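Regulator of G-protein signaling 16 (Mus musculus, PDB 3C7L) speeds GTP hydrolysis by G protein alpha subunits through its RGS domain, driving them into the inactive GDP-bound form and so shortening receptor signalling. Local coordinates at residues 15-19 and 133-137; 49-53 and 73-78; 86-92 and 110-115. All coordinates share one frame. Residue numbers count along the deposited sequence, not the author numbering.

Interaction 1: residues 15-19 and 133-137; sequences VLGWR and YRDLA
Residues 15-19 form a loosely bonded helical turn, with W18 N to V15 O a weak bond at 3.3 Å and R19 N to L16 O at 3.2 Å. Residues 133-137 start on helix 131-134 and run into the C terminus; L136 N bonds to Y133 O at 2.9 Å. The backbones come nearest at V15 and A137, whose CA atoms are 6.2 Å apart. Y133, with chi1 t, spans the gap and donates from OH to V15 O at 2.7 Å, a tyrosine capturing a carbonyl that the loose turn holds only weakly. Here the N- and C-terminal parts of this all-helical chain meet in the terminal subdomain of the RGS fold. L128 of helix 109-128 touches both Y133 and R19. V15, with chi1 t, sets CG1 3.3 Å from Y133 CE1 and 3.9 Å from A137 CA. W18, with chi1 m, meets the tyrosine rim to rim, CE3 to CE1 of Y133 at 3.5 Å, centroids 5.8 Å apart and planes at 53°. L136 CD1 reaches the indole edge, 3.9 Å from W18 CZ3, while W18 O accepts a hydrogen bond from the hydroxyl of Y124.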
loop_
_atom_site.group_PDB
_atom_site.type_symbol
_atom_site.label_atom_id
_atom_site.label_comp_id
_atom_site.label_asym_id
_atom_site.label_seq_id
_atom_site.Cartn_x
_atom_site.Cartn_y
_atom_site.Cartn_z
ATOM N N VAL A 15 12.071 9.583 14.060
ATOM C CA VAL A 15 10.769 10.234 13.979
ATOM C C VAL A 15 10.841 11.454 13.054
ATOM O O VAL A 15 9.856 11.817 12.406
ATOM C CB VAL A 15 10.284 10.641 15.392
ATOM C CG1 VAL A 15 8.976 11.400 15.310
ATOM C CG2 VAL A 15 10.100 9.393 16.239
ATOM N N LEU A 16 12.017 12.069 12.984
ATOM C CA LEU A 16 12.226 13.230 12.129
ATOM C C LEU A 16 12.101 12.776 10.680
ATOM O O LEU A 16 11.475 13.441 9.854
ATOM C CB LEU A 16 13.620 13.821 12.379
ATOM C CG LEU A 16 14.012 15.177 11.777
ATOM C CD1 LEU A 16 15.402 15.568 12.259
ATOM C CD2 LEU A 16 14.005 15.117 10.281
ATOM N N GLY A 17 12.696 11.627 10.373
ATOM C CA GLY A 17 12.622 11.121 9.016
ATOM C C GLY A 17 11.203 10.894 8.519
ATOM O O GLY A 17 10.930 11.057 7.332
ATOM N N TRP A 18 10.294 10.520 9.415
ATOM C CA TRP A 18 8.911 10.264 9.018
ATOM C C TRP A 18 8.250 11.464 8.347
ATOM O O TRP A 18 7.384 11.295 7.482
ATOM C CB TRP A 18 8.054 9.848 10.219
ATOM C CG TRP A 18 8.542 8.662 10.993
ATOM C CD1 TRP A 18 9.657 7.912 10.756
ATOM C CD2 TRP A 18 7.958 8.146 12.192
ATOM N NE1 TRP A 18 9.809 6.963 11.743
ATOM C CE2 TRP A 18 8.778 7.088 12.638
ATOM C CE3 TRP A 18 6.818 8.481 12.937
ATOM C CZ2 TRP A 18 8.499 6.365 13.801
ATOM C CZ3 TRP A 18 6.540 7.762 14.094
ATOM C CH2 TRP A 18 7.378 6.718 14.514
ATOM N N ARG A 19 8.618 12.679 8.746
ATOM C CA ARG A 19 8.011 13.836 8.098
ATOM C C ARG A 19 8.868 14.389 6.965
ATOM O O ARG A 19 8.418 15.238 6.204
ATOM C CB ARG A 19 7.663 14.925 9.120
ATOM C CG ARG A 19 8.802 15.429 9.954
ATOM C CD ARG A 19 8.262 16.027 11.250
ATOM N NE ARG A 19 8.731 17.388 11.471
ATOM C CZ ARG A 19 10.009 17.749 11.472
ATOM N NH1 ARG A 19 10.961 16.850 11.267
ATOM N NH2 ARG A 19 10.337 19.015 11.668
ATOM N N TYR A 133 1.420 11.024 16.198
ATOM C CA TYR A 133 2.761 11.382 15.759
ATOM C C TYR A 133 3.349 12.452 16.679
ATOM O O TYR A 133 4.483 12.331 17.144
ATOM C CB TYR A 133 2.753 11.926 14.324
ATOM C CG TYR A 133 4.125 12.397 13.892
ATOM C CD1 TYR A 133 5.129 11.482 13.570
ATOM C CD2 TYR A 133 4.449 13.752 13.901
ATOM C CE1 TYR A 133 6.420 11.906 13.273
ATOM C CE2 TYR A 133 5.737 14.186 13.608
ATOM C CZ TYR A 133 6.716 13.260 13.297
ATOM O OH TYR A 133 7.991 13.694 13.015
ATOM N N ARG A 134 2.567 13.497 16.940
ATOM C CA ARG A 134 3.013 14.604 17.776
ATOM C C ARG A 134 3.534 14.202 19.149
ATOM O O ARG A 134 4.472 14.814 19.655
ATOM C CB ARG A 134 1.890 15.631 17.930
ATOM C CG ARG A 134 1.676 16.475 16.691
ATOM C CD ARG A 134 0.550 17.467 16.887
ATOM N NE ARG A 134 0.437 18.388 15.761
ATOM C CZ ARG A 134 -0.598 19.201 15.572
ATOM N NH1 ARG A 134 -1.606 19.201 16.436
ATOM N NH2 ARG A 134 -0.625 20.017 14.528
ATOM N N ASP A 135 2.937 13.181 19.755
ATOM C CA ASP A 135 3.382 12.730 21.071
ATOM C C ASP A 135 4.754 12.055 20.985
ATOM O O ASP A 135 5.526 12.079 21.941
ATOM C CB ASP A 135 2.367 11.750 21.672
ATOM C CG ASP A 135 1.050 12.421 22.045
ATOM O OD1 ASP A 135 0.088 11.697 22.380
ATOM O OD2 ASP A 135 0.976 13.668 22.007
ATOM N N LEU A 136 5.061 11.469 19.831
ATOM C CA LEU A 136 6.334 10.775 19.637
ATOM C C LEU A 136 7.462 11.694 19.182
ATOM O O LEU A 136 8.636 11.333 19.266
ATOM C CB LEU A 136 6.172 9.656 18.606
ATOM C CG LEU A 136 5.017 8.672 18.793
ATOM C CD1 LEU A 136 5.023 7.663 17.647
ATOM C CD2 LEU A 136 5.143 7.965 20.139
ATOM N N ALA A 137 7.110 12.877 18.692
ATOM C CA ALA A 137 8.115 13.822 18.217
ATOM C C ALA A 137 9.012 14.335 19.342
ATOM O O ALA A 137 8.650 14.160 20.525
ATOM C CB ALA A 137 7.432 14.996 17.511
ATOM O OXT ALA A 137 10.068 14.923 19.022
#

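Interaction 2: residues 49-53 and 73-78; sequences EFWLA and IFDEYI
Two helical segments, 49-53 and 73-78, illustrate antiparallel packing within a helical bundle: their axes approach to 10.7 Å at a signed crossing angle of -158°. The CA atoms pair F50 with Y77 at 6.5 Å and A53 with I73 at 7.3 Å. Segment 73-78 includes a wider pi-type turn at 74-78. No hydrogen bond crosses, so side-chain packing carries the contact. Among the aromatic contacts, Y77 (chi1 m) turns one ring face to the backbone of F50, whose CA sits 4.0 Å from the Y77 ring centroid and 12° off its normal, a CH-pi contact. The F50 and Y77 rings are themselves oblique, centroids 5.6 Å apart and planes at 44°. Apolar packing lines one side of the F50 ring (chi1 t): CE1 meets I73 CG2 at 3.8 Å, CD1 meets Y77 CB at 3.7 Å, and CZ meets I78 CD1 at 3.7 Å. The small A53 accepts larger neighbours, its CB lying 4.2 Å from Y77 CE1 and 4.3 Å from I73 CD1. E49 contributes CB, 3.7 Å from Y77 OH, while its carboxylate hydrogen-bonds to H36. Helix 109-128 lies against this pair, A111 and T115 touching F50, and helix 90-101 meets I78 through R93.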
loop_
_atom_site.group_PDB
_atom_site.type_symbol
_atom_site.label_atom_id
_atom_site.label_comp_id
_atom_site.label_asym_id
_atom_site.label_seq_id
_atom_site.Cartn_x
_atom_site.Cartn_y
_atom_site.Cartn_z
ATOM N N GLU A 49 -1.553 -1.776 3.875
ATOM C CA GLU A 49 -1.310 -3.213 3.790
ATOM C C GLU A 49 -1.003 -3.612 2.354
ATOM O O GLU A 49 -0.128 -4.440 2.098
ATOM C CB GLU A 49 -2.529 -3.981 4.321
ATOM C CG GLU A 49 -2.742 -3.738 5.810
ATOM C CD GLU A 49 -4.015 -4.351 6.364
ATOM O OE1 GLU A 49 -4.863 -4.833 5.579
ATOM O OE2 GLU A 49 -4.162 -4.333 7.603
ATOM N N PHE A 50 -1.719 -3.006 1.415
ATOM C CA PHE A 50 -1.516 -3.283 0.001
ATOM C C PHE A 50 -0.136 -2.810 -0.448
ATOM O O PHE A 50 0.574 -3.532 -1.147
ATOM C CB PHE A 50 -2.601 -2.590 -0.831
ATOM C CG PHE A 50 -2.339 -2.607 -2.310
ATOM C CD1 PHE A 50 -2.172 -3.810 -2.988
ATOM C CD2 PHE A 50 -2.256 -1.420 -3.026
ATOM C CE1 PHE A 50 -1.926 -3.828 -4.359
ATOM C CE2 PHE A 50 -2.012 -1.426 -4.388
ATOM C CZ PHE A 50 -1.846 -2.633 -5.060
ATOM N N TRP A 51 0.240 -1.597 -0.044
ATOM C CA TRP A 51 1.539 -1.045 -0.421
ATOM C C TRP A 51 2.653 -1.971 0.059
ATOM O O TRP A 51 3.539 -2.334 -0.707
ATOM C CB TRP A 51 1.722 0.353 0.186
ATOM C CG TRP A 51 2.921 1.102 -0.343
ATOM C CD1 TRP A 51 2.955 1.942 -1.415
ATOM C CD2 TRP A 51 4.260 1.056 0.172
ATOM N NE1 TRP A 51 4.229 2.427 -1.602
ATOM C CE2 TRP A 51 5.049 1.896 -0.642
ATOM C CE3 TRP A 51 4.868 0.382 1.243
ATOM C CZ2 TRP A 51 6.420 2.086 -0.420
ATOM C CZ3 TRP A 51 6.232 0.572 1.465
ATOM C CH2 TRP A 51 6.989 1.417 0.636
ATOM N N LEU A 52 2.602 -2.361 1.326
ATOM C CA LEU A 52 3.611 -3.254 1.893
ATOM C C LEU A 52 3.625 -4.618 1.193
ATOM O O LEU A 52 4.682 -5.232 1.041
ATOM C CB LEU A 52 3.363 -3.456 3.388
ATOM C CG LEU A 52 3.501 -2.239 4.308
ATOM C CD1 LEU A 52 2.882 -2.566 5.649
ATOM C CD2 LEU A 52 4.964 -1.862 4.477
ATOM N N ALA A 53 2.458 -5.089 0.771
ATOM C CA ALA A 53 2.368 -6.379 0.089
ATOM C C ALA A 53 3.047 -6.305 -1.272
ATOM O O ALA A 53 3.631 -7.287 -1.735
ATOM C CB ALA A 53 0.908 -6.789 -0.073
ATOM N N ILE A 73 -2.620 -11.229 -4.123
ATOM C CA ILE A 73 -2.656 -9.775 -3.976
ATOM C C ILE A 73 -3.821 -9.187 -4.774
ATOM O O ILE A 73 -4.546 -8.317 -4.289
ATOM C CB ILE A 73 -1.319 -9.143 -4.441
ATOM C CG1 ILE A 73 -0.223 -9.473 -3.423
ATOM C CG2 ILE A 73 -1.474 -7.630 -4.616
ATOM C CD1 ILE A 73 1.167 -8.966 -3.806
ATOM N N PHE A 74 -4.006 -9.679 -5.993
ATOM C CA PHE A 74 -5.096 -9.210 -6.848
ATOM C C PHE A 74 -6.462 -9.538 -6.220
ATOM O O PHE A 74 -7.346 -8.690 -6.148
ATOM C CB PHE A 74 -4.999 -9.872 -8.224
ATOM C CG PHE A 74 -6.037 -9.400 -9.200
ATOM C CD1 PHE A 74 -5.851 -8.227 -9.921
ATOM C CD2 PHE A 74 -7.212 -10.120 -9.383
ATOM C CE1 PHE A 74 -6.821 -7.776 -10.813
ATOM C CE2 PHE A 74 -8.189 -9.679 -10.272
ATOM C CZ PHE A 74 -7.993 -8.504 -10.987
ATOM N N ASP A 75 -6.622 -10.773 -5.761
ATOM C CA ASP A 75 -7.882 -11.207 -5.160
ATOM C C ASP A 75 -8.167 -10.551 -3.821
ATOM O O ASP A 75 -9.321 -10.345 -3.458
ATOM C CB ASP A 75 -7.898 -12.727 -4.966
ATOM C CG ASP A 75 -7.947 -13.484 -6.279
ATOM O OD1 ASP A 75 -8.264 -12.865 -7.319
ATOM O OD2 ASP A 75 -7.678 -14.707 -6.261
ATOM N N GLU A 76 -7.119 -10.228 -3.081
ATOM C CA GLU A 76 -7.312 -9.615 -1.780
ATOM C C GLU A 76 -7.492 -8.101 -1.803
ATOM O O GLU A 76 -8.302 -7.567 -1.048
ATOM C CB GLU A 76 -6.149 -9.977 -0.844
ATOM C CG GLU A 76 -6.176 -9.215 0.467
ATOM C CD GLU A 76 -5.361 -9.875 1.559
ATOM O OE1 GLU A 76 -4.200 -10.262 1.302
ATOM O OE2 GLU A 76 -5.886 -9.995 2.686
ATOM N N TYR A 77 -6.756 -7.411 -2.672
ATOM C CA TYR A 77 -6.821 -5.951 -2.722
ATOM C C TYR A 77 -7.321 -5.261 -3.991
ATOM O O TYR A 77 -7.804 -4.132 -3.916
ATOM C CB TYR A 77 -5.440 -5.354 -2.423
ATOM C CG TYR A 77 -4.778 -5.831 -1.152
ATOM C CD1 TYR A 77 -3.863 -6.878 -1.175
ATOM C CD2 TYR A 77 -5.037 -5.204 0.067
ATOM C CE1 TYR A 77 -3.213 -7.291 -0.017
ATOM C CE2 TYR A 77 -4.393 -5.609 1.236
ATOM C CZ TYR A 77 -3.480 -6.651 1.184
ATOM O OH TYR A 77 -2.823 -7.044 2.325
ATOM N N ILE A 78 -7.203 -5.909 -5.145
ATOM C CA ILE A 78 -7.579 -5.250 -6.394
ATOM C C ILE A 78 -8.952 -5.505 -7.017
ATOM O O ILE A 78 -9.653 -4.552 -7.363
ATOM C CB ILE A 78 -6.514 -5.520 -7.488
ATOM C CG1 ILE A 78 -5.128 -5.109 -6.985
ATOM C CG2 ILE A 78 -6.856 -4.737 -8.760
ATOM C CD1 ILE A 78 -4.949 -3.606 -6.778
#

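Interaction 3: residues 86-92 and 110-115; sequences VNIDHET and VAQGKT
The striking feature here is an N-cap aspartate, D89, whose OD1 takes both the capping bond from T92 N (2.6 Å) and a second bond from T92 OG1 (2.8 Å). D89 (chi1 p) precedes helix 90-101, and T92, thus held twice, packs on A111 and V110. V86 and I88 have extended phi/psi of -85/152 and -121/151 and flank N87, the centre of an inverse gamma turn closed by the weak I88 N to V86 O bond of 2.9 Å. The opposing residues 110-115 are regular helix, with K114 N bonded to V110 O at 3.0 Å and T115 N to A111 O at 2.9 Å. In register, T92 faces A111 with CA atoms 6.2 Å apart, and V86 faces T115 at 7.2 Å between CA atoms. The loop and the first helical turn thus lie along one side of helix 109-128 in the RGS domain, showing how a linker can be packed together with the helix it introduces. T92, chi1 m, directs CG2 to A111 CA at 3.7 Å and V110 CG1 at 3.8 Å. I88, with chi1 and chi2 both m, brings CD1 into a tight approach of 3.2 Å to K114 CB and to 3.9 Å from T115 OG1; V86 CG2 is also 3.9 Å from T115 OG1. That hydroxyl donates to A111 O at 2.9 Å. With both threonine hydroxyls donating inside their own segments and no hydrogen bond crossing, cohesion rests on van der Waals packing, largely of aliphatic groups, with the T115 hydroxyl touched, not bonded, by V86 and I88.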
loop_
_atom_site.group_PDB
_atom_site.type_symbol
_atom_site.label_atom_id
_atom_site.label_comp_id
_atom_site.label_asym_id
_atom_site.label_seq_id
_atom_site.Cartn_x
_atom_site.Cartn_y
_atom_site.Cartn_z
ATOM N N VAL A 86 -8.879 -1.818 -2.480
ATOM C CA VAL A 86 -8.385 -0.451 -2.345
ATOM C C VAL A 86 -9.158 0.462 -3.294
ATOM O O VAL A 86 -9.627 0.019 -4.342
ATOM C CB VAL A 86 -6.870 -0.357 -2.657
ATOM C CG1 VAL A 86 -6.084 -1.181 -1.642
ATOM C CG2 VAL A 86 -6.590 -0.853 -4.067
ATOM N N ASN A 87 -9.276 1.735 -2.933
ATOM C CA ASN A 87 -10.014 2.694 -3.753
ATOM C C ASN A 87 -9.276 3.125 -5.017
ATOM O O ASN A 87 -8.619 4.167 -5.054
ATOM C CB ASN A 87 -10.387 3.921 -2.921
ATOM C CG ASN A 87 -11.194 4.936 -3.710
ATOM O OD1 ASN A 87 -12.151 4.584 -4.403
ATOM N ND2 ASN A 87 -10.820 6.203 -3.600
ATOM N N ILE A 88 -9.414 2.309 -6.053
ATOM C CA ILE A 88 -8.790 2.538 -7.345
ATOM C C ILE A 88 -9.891 2.623 -8.405
ATOM O O ILE A 88 -10.942 2.006 -8.246
ATOM C CB ILE A 88 -7.843 1.363 -7.681
ATOM C CG1 ILE A 88 -6.598 1.430 -6.801
ATOM C CG2 ILE A 88 -7.504 1.366 -9.142
ATOM C CD1 ILE A 88 -5.885 2.749 -6.853
ATOM N N ASP A 89 -9.666 3.376 -9.481
ATOM C CA ASP A 89 -10.690 3.472 -10.522
ATOM C C ASP A 89 -10.706 2.204 -11.371
ATOM O O ASP A 89 -9.806 1.374 -11.269
ATOM C CB ASP A 89 -10.474 4.707 -11.415
ATOM C CG ASP A 89 -9.115 4.724 -12.098
ATOM O OD1 ASP A 89 -8.569 3.643 -12.408
ATOM O OD2 ASP A 89 -8.598 5.834 -12.347
ATOM N N HIS A 90 -11.735 2.043 -12.198
ATOM C CA HIS A 90 -11.837 0.861 -13.046
ATOM C C HIS A 90 -10.653 0.765 -14.000
ATOM O O HIS A 90 -10.155 -0.325 -14.283
ATOM C CB HIS A 90 -13.125 0.891 -13.870
ATOM C CG HIS A 90 -13.149 -0.123 -14.970
ATOM N ND1 HIS A 90 -13.240 -1.477 -14.730
ATOM C CD2 HIS A 90 -13.036 0.015 -16.313
ATOM C CE1 HIS A 90 -13.182 -2.129 -15.877
ATOM N NE2 HIS A 90 -13.058 -1.248 -16.853
ATOM N N GLU A 91 -10.225 1.916 -14.505
ATOM C CA GLU A 91 -9.104 1.987 -15.431
ATOM C C GLU A 91 -7.908 1.216 -14.880
ATOM O O GLU A 91 -7.344 0.343 -15.548
ATOM C CB GLU A 91 -8.706 3.447 -15.642
ATOM C CG GLU A 91 -7.715 3.655 -16.764
ATOM C CD GLU A 91 -8.336 3.423 -18.124
ATOM O OE1 GLU A 91 -9.223 4.218 -18.514
ATOM O OE2 GLU A 91 -7.945 2.445 -18.804
ATOM N N THR A 92 -7.535 1.547 -13.647
ATOM C CA THR A 92 -6.398 0.914 -12.989
ATOM C C THR A 92 -6.655 -0.553 -12.657
ATOM O O THR A 92 -5.744 -1.374 -12.746
ATOM C CB THR A 92 -6.020 1.678 -11.708
ATOM O OG1 THR A 92 -5.848 3.065 -12.020
ATOM C CG2 THR A 92 -4.719 1.132 -11.114
ATOM N N VAL A 110 0.976 0.798 -11.178
ATOM C CA VAL A 110 0.004 1.878 -11.226
ATOM C C VAL A 110 -0.906 1.862 -9.999
ATOM O O VAL A 110 -1.165 2.907 -9.404
ATOM C CB VAL A 110 -0.837 1.816 -12.519
ATOM C CG1 VAL A 110 -1.793 2.989 -12.578
ATOM C CG2 VAL A 110 0.088 1.850 -13.730
ATOM N N ALA A 111 -1.372 0.678 -9.613
ATOM C CA ALA A 111 -2.238 0.547 -8.442
ATOM C C ALA A 111 -1.519 1.003 -7.175
ATOM O O ALA A 111 -2.089 1.731 -6.367
ATOM C CB ALA A 111 -2.698 -0.898 -8.281
ATOM N N GLN A 112 -0.269 0.574 -7.006
ATOM C CA GLN A 112 0.505 0.942 -5.822
ATOM C C GLN A 112 0.717 2.453 -5.756
ATOM O O GLN A 112 0.632 3.054 -4.684
ATOM C CB GLN A 112 1.856 0.204 -5.817
ATOM C CG GLN A 112 2.796 0.627 -4.683
ATOM C CD GLN A 112 4.035 -0.254 -4.573
ATOM O OE1 GLN A 112 4.478 -0.849 -5.555
ATOM N NE2 GLN A 112 4.608 -0.327 -3.374
ATOM N N GLY A 113 0.984 3.062 -6.911
ATOM C CA GLY A 113 1.191 4.499 -6.969
ATOM C C GLY A 113 -0.067 5.288 -6.646
ATOM O O GLY A 113 -0.004 6.326 -5.977
ATOM N N LYS A 114 -1.214 4.818 -7.128
ATOM C CA LYS A 114 -2.475 5.499 -6.853
ATOM C C LYS A 114 -2.778 5.372 -5.363
ATOM O O LYS A 114 -3.200 6.334 -4.717
ATOM C CB LYS A 114 -3.625 4.873 -7.649
ATOM C CG LYS A 114 -3.520 4.987 -9.157
ATOM C CD LYS A 114 -3.572 6.429 -9.629
ATOM C CE LYS A 114 -3.579 6.505 -11.151
ATOM N NZ LYS A 114 -3.629 7.914 -11.633
ATOM N N THR A 115 -2.558 4.176 -4.820
ATOM C CA THR A 115 -2.810 3.923 -3.405
ATOM C C THR A 115 -1.842 4.726 -2.544
ATOM O O THR A 115 -2.212 5.224 -1.476
ATOM C CB THR A 115 -2.692 2.420 -3.087
ATOM O OG1 THR A 115 -3.644 1.700 -3.882
ATOM C CG2 THR A 115 -2.986 2.157 -1.611
#

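Starting from the N terminus, helix 15-20 is the first partner of interaction 1, but that contact closes only when the chain reaches 133-137, so its loop encloses the other two. Inside it, interaction 2 joins helix 45-57 to helix 63-78, and interaction 3 brings helix 109-128 back onto the loop 86-89 and the start of helix 90-101; these two follow in series and do not cross. They touch, with centres 11 Å apart, and Y77 O and V86 N make a probable hydrogen bond. Interaction 1 lies apart, its centre 27 and 28 Å from theirs; helix 109-128 reaches from the bundle, where it takes part in interaction 3, to the terminal region, where its L128 touches interaction 1.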